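Local coordinates for tyrosine specific protein phosphatase, putative (Trypanosoma brucei, PDB 3M4U) that dephosphorylates the nucleolar protein NOPP44/46 as a life cycle switch of the trypanosome, and probably acts more generally as a protein tyrosine phosphatase, at residues S6-T14 with Y284-V293; K114-L124 with H187-W197. All coordinates share one frame; numbering follows the deposited sequence.

Interaction 1. Residues S6-T14 with Y284-V293; sequences SFPMAQLST and YMTVLGRLGV
A Schellman motif ends helix 277-290, and Phe7, Met9 and Ala10 of the N-terminal segment pack across the last turns of that helix and the residues just past it. In the motif, Gly292 has positive phi, and Val293 N bonds back to Leu288 O. The contact between 6-14 and 284-293 is apolar. Phe7 is its centre. Its CG lies anti to the backbone N (chi1 -157°), which swings the ring onto the helix. Val287 CG1 sits over one face of that ring, 4.0 Å from the centroid, a CH-pi contact displaced toward the rim. Leu288 CD2 meets the same ring at its edge, 3.5 Å from Phe7 CE2. Leu291 CD1 comes up to Phe7 CB at 4.0 Å. Leu288 CD2 also touches Ala10 CB and Met9 CG, so one methyl meets three residues of the N-terminal segment. Ala10 CB has a second neighbour in Val293 CG2, 3.8 Å away, at the helix end. Tyr284 lies one helical turn before Leu288. The edge of its ring approaches Phe7, with Tyr284 CE1 3.8 Å from Phe7 CZ. Its hydroxyl is hydrogen-bonded to Glu24 of helix 14-31, which ties the ring's far end to a third element. Val287 also touches Ala245 and Ile249 of helix 234-250. The Met9 chain bends at chi2 (79°) and chi3 (77°), carrying its methyl over a face of the Tyr284 ring. Met9 CE makes a CH-pi contact there, 3.5 Å from the ring centroid, and SD stands farther above the same face, a Met-aromatic contact.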
loop_
_atom_site.group_PDB
_atom_site.type_symbol
_atom_site.label_atom_id
_atom_site.label_comp_id
_atom_site.label_asym_id
_atom_site.label_seq_id
_atom_site.Cartn_x
_atom_site.Cartn_y
_atom_site.Cartn_z
ATOM N N SER A 6 -24.000 -15.434 -9.288
ATOM C CA SER A 6 -22.536 -15.501 -9.394
ATOM C C SER A 6 -21.814 -14.995 -8.141
ATOM O O SER A 6 -20.717 -15.470 -7.797
ATOM C CB SER A 6 -22.032 -14.724 -10.618
ATOM O OG SER A 6 -20.610 -14.740 -10.672
ATOM N N PHE A 7 -22.422 -14.018 -7.473
ATOM C CA PHE A 7 -21.845 -13.480 -6.248
ATOM C C PHE A 7 -22.864 -13.548 -5.109
ATOM O O PHE A 7 -23.564 -12.582 -4.824
ATOM C CB PHE A 7 -21.301 -12.061 -6.470
ATOM C CG PHE A 7 -20.251 -11.658 -5.470
ATOM C CD1 PHE A 7 -19.054 -12.339 -5.397
ATOM C CD2 PHE A 7 -20.470 -10.608 -4.595
ATOM C CE1 PHE A 7 -18.100 -11.986 -4.475
ATOM C CE2 PHE A 7 -19.507 -10.246 -3.677
ATOM C CZ PHE A 7 -18.328 -10.938 -3.616
ATOM N N PRO A 8 -22.946 -14.720 -4.466
ATOM C CA PRO A 8 -23.902 -15.062 -3.407
ATOM C C PRO A 8 -23.927 -14.065 -2.255
ATOM O O PRO A 8 -24.943 -13.964 -1.564
ATOM C CB PRO A 8 -23.404 -16.431 -2.927
ATOM C CG PRO A 8 -22.779 -17.032 -4.154
ATOM C CD PRO A 8 -22.093 -15.867 -4.823
ATOM N N MET A 9 -22.828 -13.339 -2.054
ATOM C CA MET A 9 -22.785 -12.326 -1.003
ATOM C C MET A 9 -23.808 -11.215 -1.259
ATOM O O MET A 9 -24.288 -10.581 -0.328
ATOM C CB MET A 9 -21.379 -11.724 -0.871
ATOM C CG MET A 9 -21.307 -10.484 0.016
ATOM S SD MET A 9 -21.312 -10.872 1.788
ATOM C CE MET A 9 -19.621 -11.423 1.984
ATOM N N ALA A 10 -24.135 -10.972 -2.520
ATOM C CA ALA A 10 -25.036 -9.880 -2.842
ATOM C C ALA A 10 -26.477 -10.244 -2.466
ATOM O O ALA A 10 -27.301 -9.361 -2.193
ATOM C CB ALA A 10 -24.927 -9.517 -4.319
ATOM N N GLN A 11 -26.776 -11.544 -2.435
ATOM C CA GLN A 11 -28.124 -12.006 -2.080
ATOM C C GLN A 11 -28.339 -12.109 -0.566
ATOM O O GLN A 11 -29.479 -12.189 -0.102
ATOM C CB GLN A 11 -28.441 -13.367 -2.715
ATOM C CG GLN A 11 -27.613 -13.736 -3.921
ATOM C CD GLN A 11 -27.779 -12.755 -5.040
ATOM O OE1 GLN A 11 -28.705 -11.942 -5.031
ATOM N NE2 GLN A 11 -26.880 -12.814 -6.018
ATOM N N LEU A 12 -27.248 -12.138 0.197
ATOM C CA LEU A 12 -27.341 -12.200 1.656
ATOM C C LEU A 12 -27.989 -10.925 2.205
ATOM O O LEU A 12 -27.857 -9.841 1.615
ATOM C CB LEU A 12 -25.951 -12.399 2.292
ATOM C CG LEU A 12 -25.419 -13.777 2.725
ATOM C CD1 LEU A 12 -26.347 -14.952 2.398
ATOM C CD2 LEU A 12 -24.039 -14.014 2.141
ATOM N N SER A 13 -28.696 -11.057 3.327
ATOM C CA SER A 13 -29.270 -9.900 3.990
ATOM C C SER A 13 -28.116 -9.114 4.584
ATOM O O SER A 13 -27.075 -9.686 4.920
ATOM C CB SER A 13 -30.214 -10.328 5.101
ATOM O OG SER A 13 -29.475 -10.790 6.223
ATOM N N THR A 14 -28.289 -7.803 4.717
ATOM C CA THR A 14 -27.222 -6.988 5.277
ATOM C C THR A 14 -26.629 -7.608 6.549
ATOM O O THR A 14 -25.412 -7.782 6.644
ATOM C CB THR A 14 -27.665 -5.546 5.516
ATOM O OG1 THR A 14 -27.923 -4.931 4.248
ATOM C CG2 THR A 14 -26.568 -4.776 6.223
ATOM N N TYR A 284 -15.115 -5.782 -0.105
ATOM C CA TYR A 284 -16.390 -6.369 -0.520
ATOM C C TYR A 284 -17.286 -5.314 -1.118
ATOM O O TYR A 284 -17.968 -5.554 -2.106
ATOM C CB TYR A 284 -17.121 -7.017 0.659
ATOM C CG TYR A 284 -16.895 -8.499 0.796
ATOM C CD1 TYR A 284 -17.363 -9.384 -0.169
ATOM C CD2 TYR A 284 -16.205 -9.018 1.890
ATOM C CE1 TYR A 284 -17.146 -10.763 -0.052
ATOM C CE2 TYR A 284 -15.994 -10.385 2.024
ATOM C CZ TYR A 284 -16.478 -11.254 1.053
ATOM O OH TYR A 284 -16.271 -12.612 1.179
ATOM N N MET A 285 -17.269 -4.134 -0.512
ATOM C CA MET A 285 -18.150 -3.068 -0.927
ATOM C C MET A 285 -17.722 -2.500 -2.265
ATOM O O MET A 285 -18.523 -1.899 -2.969
ATOM C CB MET A 285 -18.170 -1.964 0.113
ATOM C CG MET A 285 -18.864 -2.313 1.409
ATOM S SD MET A 285 -18.774 -0.867 2.495
ATOM C CE MET A 285 -19.502 -1.517 4.002
ATOM N N THR A 286 -16.449 -2.670 -2.602
ATOM C CA THR A 286 -15.943 -2.192 -3.871
ATOM C C THR A 286 -16.475 -3.131 -4.928
ATOM O O THR A 286 -16.952 -2.699 -5.973
ATOM C CB THR A 286 -14.403 -2.210 -3.905
ATOM O OG1 THR A 286 -13.898 -1.403 -2.838
ATOM C CG2 THR A 286 -13.890 -1.656 -5.240
ATOM N N VAL A 287 -16.389 -4.426 -4.636
ATOM C CA VAL A 287 -16.955 -5.483 -5.485
ATOM C C VAL A 287 -18.469 -5.360 -5.698
ATOM O O VAL A 287 -18.938 -5.300 -6.841
ATOM C CB VAL A 287 -16.688 -6.864 -4.878
ATOM C CG1 VAL A 287 -17.417 -7.953 -5.675
ATOM C CG2 VAL A 287 -15.185 -7.119 -4.809
ATOM N N LEU A 288 -19.220 -5.342 -4.596
ATOM C CA LEU A 288 -20.667 -5.210 -4.655
ATOM C C LEU A 288 -21.052 -3.948 -5.421
ATOM O O LEU A 288 -21.952 -3.966 -6.265
ATOM C CB LEU A 288 -21.269 -5.168 -3.244
ATOM C CG LEU A 288 -21.027 -6.390 -2.345
ATOM C CD1 LEU A 288 -21.413 -6.104 -0.909
ATOM C CD2 LEU A 288 -21.735 -7.648 -2.864
ATOM N N GLY A 289 -20.358 -2.855 -5.127
ATOM C CA GLY A 289 -20.640 -1.584 -5.768
ATOM C C GLY A 289 -20.486 -1.617 -7.277
ATOM O O GLY A 289 -21.291 -1.014 -7.995
ATOM N N ARG A 290 -19.452 -2.308 -7.766
ATOM C CA ARG A 290 -19.203 -2.376 -9.205
ATOM C C ARG A 290 -20.198 -3.286 -9.902
ATOM O O ARG A 290 -20.318 -3.255 -11.118
ATOM C CB ARG A 290 -17.785 -2.858 -9.503
ATOM C CG ARG A 290 -16.708 -1.929 -8.989
ATOM C CD ARG A 290 -16.781 -0.519 -9.583
ATOM N NE ARG A 290 -15.539 0.201 -9.295
ATOM C CZ ARG A 290 -15.210 1.395 -9.783
ATOM N NH1 ARG A 290 -16.038 2.048 -10.601
ATOM N NH2 ARG A 290 -14.042 1.939 -9.445
ATOM N N LEU A 291 -20.886 -4.113 -9.125
ATOM C CA LEU A 291 -21.917 -4.990 -9.650
ATOM C C LEU A 291 -23.284 -4.322 -9.525
ATOM O O LEU A 291 -24.312 -4.979 -9.670
ATOM C CB LEU A 291 -21.934 -6.307 -8.874
ATOM C CG LEU A 291 -20.701 -7.196 -8.951
ATOM C CD1 LEU A 291 -20.853 -8.390 -8.027
ATOM C CD2 LEU A 291 -20.473 -7.635 -10.393
ATOM N N GLY A 292 -23.288 -3.026 -9.233
ATOM C CA GLY A 292 -24.520 -2.273 -9.079
ATOM C C GLY A 292 -25.379 -2.668 -7.887
ATOM O O GLY A 292 -26.594 -2.473 -7.915
ATOM N N VAL A 293 -24.768 -3.229 -6.845
ATOM C CA VAL A 293 -25.485 -3.503 -5.597
ATOM C C VAL A 293 -25.520 -2.260 -4.703
ATOM O O VAL A 293 -24.561 -1.492 -4.679
ATOM C CB VAL A 293 -24.832 -4.660 -4.824
ATOM C CG1 VAL A 293 -25.355 -4.727 -3.388
ATOM C CG2 VAL A 293 -25.060 -5.976 -5.554
#

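Interaction 2. Residues K114-L124 with H187-W197; sequences KVDLVVMLTKL and HRVLQVQYVGW
Val118 and Met120 pair with Gln191 and Gln193 in the close middle of this contact, where strands 117-120 and 187-194 run parallel. Their segment axes approach to 4.6 Å. Backbone bonds zigzag between them: Asp116 O accepts from Leu190 N, Leu190 O from Val118 N, Val118 O from Val192 N, Val192 O from Met120 N, and Met120 O from Tyr194 N. Leu117 and Val192 share one sheet face, with Leu117 CD1 4.0 Å from Val192 CG2. On the other face, Met120 and Gln193 lie side by side and point the same way, their CG atoms 3.8 Å apart. The Gln193 chain is extended beyond CG (chi2 -161°), so its amide reaches past the end of strand 117-120. There NE2 donates to Thr122 O at 2.9 Å, nearly in the amide plane; OE1 bonds to Arg175. Strands 117-120 and 187-194 are neighbours in the central mixed sheet of the protein tyrosine phosphatase fold, flanked by strands 225-228 and 172-180. Past them, Leu121 CD2 lies 4.0 Å from Trp197 CE3, the side chains running alongside each other. Trp197 opens the family's WPD loop. Its NE1 is bonded to Gly201 O, and its O to Arg235 of the signature P-loop. The side chain of Thr122 is about 5 Å from a bound phosphate, probably from the crystallisation liquor.

The exposed lysines are looser. Lys123 lays its CG 3.7 Å from Val195 CB; a water accepts from Lys123 N, its link to Trp197 O less certain. Lys114, with positive phi, ends helix 103-112 in a Schellman motif, and its CB brushes His187 CE1. Even here one bond is firm: His187 NE2 to Val115 O, 2.7 Å and straight (168°).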
loop_
_atom_site.group_PDB
_atom_site.type_symbol
_atom_site.label_atom_id
_atom_site.label_comp_id
_atom_site.label_asym_id
_atom_site.label_seq_id
_atom_site.Cartn_x
_atom_site.Cartn_y
_atom_site.Cartn_z
ATOM N N LYS A 114 13.628 1.132 -10.686
ATOM C CA LYS A 114 12.898 1.934 -11.662
ATOM C C LYS A 114 11.406 1.798 -11.449
ATOM O O LYS A 114 10.657 1.392 -12.332
ATOM C CB LYS A 114 13.295 1.561 -13.089
ATOM C CG LYS A 114 14.756 1.808 -13.368
ATOM C CD LYS A 114 15.163 1.296 -14.735
ATOM C CE LYS A 114 16.687 1.211 -14.860
ATOM N NZ LYS A 114 17.281 0.216 -13.897
ATOM N N VAL A 115 10.988 2.138 -10.240
ATOM C CA VAL A 115 9.579 2.165 -9.884
ATOM C C VAL A 115 8.978 3.472 -10.411
ATOM O O VAL A 115 9.492 4.555 -10.125
ATOM C CB VAL A 115 9.414 2.028 -8.352
ATOM C CG1 VAL A 115 7.987 2.307 -7.937
ATOM C CG2 VAL A 115 9.864 0.640 -7.901
ATOM N N ASP A 116 7.918 3.365 -11.214
ATOM C CA ASP A 116 7.316 4.545 -11.854
ATOM C C ASP A 116 6.241 5.192 -10.983
ATOM O O ASP A 116 6.054 6.415 -11.006
ATOM C CB ASP A 116 6.739 4.188 -13.225
ATOM C CG ASP A 116 7.797 3.670 -14.192
ATOM O OD1 ASP A 116 8.891 4.284 -14.278
ATOM O OD2 ASP A 116 7.534 2.643 -14.860
ATOM N N LEU A 117 5.550 4.367 -10.201
ATOM C CA LEU A 117 4.488 4.865 -9.345
ATOM C C LEU A 117 4.664 4.440 -7.888
ATOM O O LEU A 117 4.921 3.271 -7.594
ATOM C CB LEU A 117 3.129 4.402 -9.870
ATOM C CG LEU A 117 1.890 4.875 -9.106
ATOM C CD1 LEU A 117 1.816 6.405 -9.067
ATOM C CD2 LEU A 117 0.633 4.284 -9.725
ATOM N N VAL A 118 4.533 5.415 -6.993
ATOM C CA VAL A 118 4.469 5.192 -5.549
ATOM C C VAL A 118 3.173 5.752 -4.985
ATOM O O VAL A 118 2.886 6.932 -5.169
ATOM C CB VAL A 118 5.595 5.919 -4.823
ATOM C CG1 VAL A 118 5.226 6.101 -3.345
ATOM C CG2 VAL A 118 6.907 5.158 -5.007
ATOM N N VAL A 119 2.394 4.913 -4.301
ATOM C CA VAL A 119 1.154 5.361 -3.661
ATOM C C VAL A 119 1.287 5.359 -2.133
ATOM O O VAL A 119 1.697 4.351 -1.538
ATOM C CB VAL A 119 -0.076 4.504 -4.109
ATOM C CG1 VAL A 119 -1.383 5.097 -3.570
ATOM C CG2 VAL A 119 -0.145 4.409 -5.638
ATOM N N MET A 120 0.968 6.500 -1.517
ATOM C CA MET A 120 1.100 6.702 -0.067
ATOM C C MET A 120 -0.273 6.961 0.559
ATOM O O MET A 120 -0.946 7.954 0.215
ATOM C CB MET A 120 2.031 7.887 0.218
ATOM C CG MET A 120 2.146 8.324 1.687
ATOM S SD MET A 120 3.427 9.592 1.891
ATOM C CE MET A 120 3.460 9.862 3.665
ATOM N N LEU A 121 -0.684 6.077 1.474
ATOM C CA LEU A 121 -2.050 6.095 2.000
ATOM C C LEU A 121 -2.132 6.726 3.373
ATOM O O LEU A 121 -3.118 6.553 4.115
ATOM C CB LEU A 121 -2.635 4.680 2.026
ATOM C CG LEU A 121 -2.558 4.031 0.649
ATOM C CD1 LEU A 121 -2.908 2.554 0.703
ATOM C CD2 LEU A 121 -3.464 4.784 -0.331
ATOM N N THR A 122 -1.096 7.482 3.709
ATOM C CA THR A 122 -1.057 8.097 5.025
ATOM C C THR A 122 -0.609 9.548 5.017
ATOM O O THR A 122 0.076 10.001 4.091
ATOM C CB THR A 122 -0.118 7.311 5.975
ATOM O OG1 THR A 122 -0.256 7.820 7.310
ATOM C CG2 THR A 122 1.350 7.426 5.507
ATOM N N LYS A 123 -1.006 10.267 6.065
ATOM C CA LYS A 123 -0.419 11.555 6.391
ATOM C C LYS A 123 0.897 11.354 7.143
ATOM O O LYS A 123 1.150 10.273 7.680
ATOM C CB LYS A 123 -1.392 12.353 7.248
ATOM C CG LYS A 123 -2.749 12.517 6.579
ATOM C CD LYS A 123 -3.403 13.824 6.973
ATOM C CE LYS A 123 -3.976 13.753 8.371
ATOM N NZ LYS A 123 -4.881 14.902 8.627
ATOM N N LEU A 124 1.730 12.392 7.173
ATOM C CA LEU A 124 2.953 12.379 7.965
ATOM C C LEU A 124 2.637 12.178 9.448
ATOM O O LEU A 124 3.321 11.401 10.121
ATOM C CB LEU A 124 3.747 13.663 7.739
ATOM C CG LEU A 124 4.303 13.835 6.320
ATOM C CD1 LEU A 124 5.003 15.176 6.198
ATOM C CD2 LEU A 124 5.264 12.682 5.926
ATOM N N HIS A 187 16.248 9.282 -11.919
ATOM C CA HIS A 187 15.045 8.466 -12.061
ATOM C C HIS A 187 13.829 9.275 -11.672
ATOM O O HIS A 187 13.738 9.776 -10.551
ATOM C CB HIS A 187 15.096 7.199 -11.210
ATOM C CG HIS A 187 13.856 6.370 -11.315
ATOM N ND1 HIS A 187 13.503 5.705 -12.472
ATOM C CD2 HIS A 187 12.873 6.115 -10.417
ATOM C CE1 HIS A 187 12.353 5.078 -12.282
ATOM N NE2 HIS A 187 11.952 5.308 -11.043
ATOM N N ARG A 188 12.905 9.433 -12.608
ATOM C CA ARG A 188 11.667 10.108 -12.271
ATOM C C ARG A 188 10.671 9.092 -11.749
ATOM O O ARG A 188 10.651 7.928 -12.174
ATOM C CB ARG A 188 11.082 10.884 -13.448
ATOM C CG ARG A 188 11.687 10.575 -14.787
ATOM C CD ARG A 188 11.100 11.504 -15.861
ATOM N NE ARG A 188 11.274 12.924 -15.541
ATOM C CZ ARG A 188 11.990 13.773 -16.274
ATOM N NH1 ARG A 188 12.596 13.341 -17.379
ATOM N NH2 ARG A 188 12.099 15.050 -15.907
ATOM N N VAL A 189 9.862 9.541 -10.803
ATOM C CA VAL A 189 8.885 8.681 -10.174
ATOM C C VAL A 189 7.760 9.570 -9.701
ATOM O O VAL A 189 7.999 10.665 -9.200
ATOM C CB VAL A 189 9.504 7.842 -9.005
ATOM C CG1 VAL A 189 10.234 8.726 -8.029
ATOM C CG2 VAL A 189 8.430 6.991 -8.302
ATOM N N LEU A 190 6.530 9.111 -9.909
ATOM C CA LEU A 190 5.359 9.866 -9.496
ATOM C C LEU A 190 4.807 9.322 -8.179
ATOM O O LEU A 190 4.408 8.153 -8.106
ATOM C CB LEU A 190 4.278 9.774 -10.577
ATOM C CG LEU A 190 2.926 10.337 -10.134
ATOM C CD1 LEU A 190 3.002 11.850 -10.005
ATOM C CD2 LEU A 190 1.833 9.937 -11.103
ATOM N N GLN A 191 4.796 10.136 -7.127
ATOM C CA GLN A 191 4.087 9.696 -5.938
ATOM C C GLN A 191 2.693 10.288 -5.902
ATOM O O GLN A 191 2.479 11.443 -6.260
ATOM C CB GLN A 191 4.836 9.983 -4.623
ATOM C CG GLN A 191 4.550 11.352 -4.057
ATOM C CD GLN A 191 4.269 11.394 -2.554
ATOM O OE1 GLN A 191 4.352 10.397 -1.836
ATOM N NE2 GLN A 191 3.948 12.584 -2.077
ATOM N N VAL A 192 1.748 9.467 -5.464
ATOM C CA VAL A 192 0.397 9.921 -5.225
ATOM C C VAL A 192 0.055 9.695 -3.747
ATOM O O VAL A 192 0.085 8.558 -3.263
ATOM C CB VAL A 192 -0.592 9.174 -6.164
ATOM C CG1 VAL A 192 -2.036 9.537 -5.862
ATOM C CG2 VAL A 192 -0.257 9.480 -7.620
ATOM N N GLN A 193 -0.249 10.778 -3.026
ATOM C CA GLN A 193 -0.569 10.680 -1.611
ATOM C C GLN A 193 -2.025 10.977 -1.351
ATOM O O GLN A 193 -2.555 12.026 -1.776
ATOM C CB GLN A 193 0.300 11.623 -0.775
ATOM C CG GLN A 193 0.150 11.438 0.727
ATOM C CD GLN A 193 0.643 12.638 1.521
ATOM O OE1 GLN A 193 1.065 13.646 0.941
ATOM N NE2 GLN A 193 0.591 12.541 2.859
ATOM N N TYR A 194 -2.677 10.051 -0.648
ATOM C CA TYR A 194 -4.058 10.230 -0.245
ATOM C C TYR A 194 -4.096 10.432 1.251
ATOM O O TYR A 194 -3.575 9.585 2.010
ATOM C CB TYR A 194 -4.883 9.003 -0.615
ATOM C CG TYR A 194 -6.315 9.046 -0.114
ATOM C CD1 TYR A 194 -7.071 10.217 -0.190
ATOM C CD2 TYR A 194 -6.917 7.910 0.415
ATOM C CE1 TYR A 194 -8.375 10.260 0.276
ATOM C CE2 TYR A 194 -8.229 7.931 0.869
ATOM C CZ TYR A 194 -8.961 9.111 0.796
ATOM O OH TYR A 194 -10.268 9.121 1.255
ATOM N N VAL A 195 -4.703 11.544 1.673
ATOM C CA VAL A 195 -4.707 11.936 3.078
ATOM C C VAL A 195 -6.088 11.854 3.758
ATOM O O VAL A 195 -6.262 12.299 4.903
ATOM C CB VAL A 195 -4.093 13.351 3.272
ATOM C CG1 VAL A 195 -2.694 13.405 2.681
ATOM C CG2 VAL A 195 -4.982 14.430 2.634
ATOM N N GLY A 196 -7.060 11.278 3.065
ATOM C CA GLY A 196 -8.390 11.121 3.630
ATOM C C GLY A 196 -8.611 9.702 4.113
ATOM O O GLY A 196 -9.742 9.213 4.134
ATOM N N TRP A 197 -7.522 9.039 4.513
ATOM C CA TRP A 197 -7.596 7.651 4.965
ATOM C C TRP A 197 -6.834 7.439 6.276
ATOM O O TRP A 197 -5.622 7.245 6.265
ATOM C CB TRP A 197 -7.055 6.723 3.869
ATOM C CG TRP A 197 -7.508 5.286 3.981
ATOM C CD1 TRP A 197 -8.112 4.694 5.051
ATOM C CD2 TRP A 197 -7.376 4.266 2.978
ATOM N NE1 TRP A 197 -8.358 3.367 4.780
ATOM C CE2 TRP A 197 -7.924 3.082 3.510
ATOM C CE3 TRP A 197 -6.856 4.246 1.678
ATOM C CZ2 TRP A 197 -7.958 1.882 2.794
ATOM C CZ3 TRP A 197 -6.896 3.062 0.965
ATOM C CH2 TRP A 197 -7.442 1.892 1.524
HETATM O O HOH W 1 -3.541 9.346 7.717
#

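In the fold
Both contacts are buried, but they differ in place. The centre of interaction 2 is about 9 Å from the centre of the chain, and the contact joins two strands of the central sheet. The centre of interaction 1 is about 24 Å from the centre of the chain, and the contact fits an N-terminal loop against helix 277-290. The two share no secondary-structure element; the centres of interactions 1 and 2 are about 30 Å apart. Interaction 1 is made of methyls and aromatic rings. Interaction 2 adds a ladder of backbone hydrogen bonds and two side-chain bonds to carbonyls, and buries more surface, 884 against 351 Å². Along the chain, interaction 2 is nested inside the loop that interaction 1 closes.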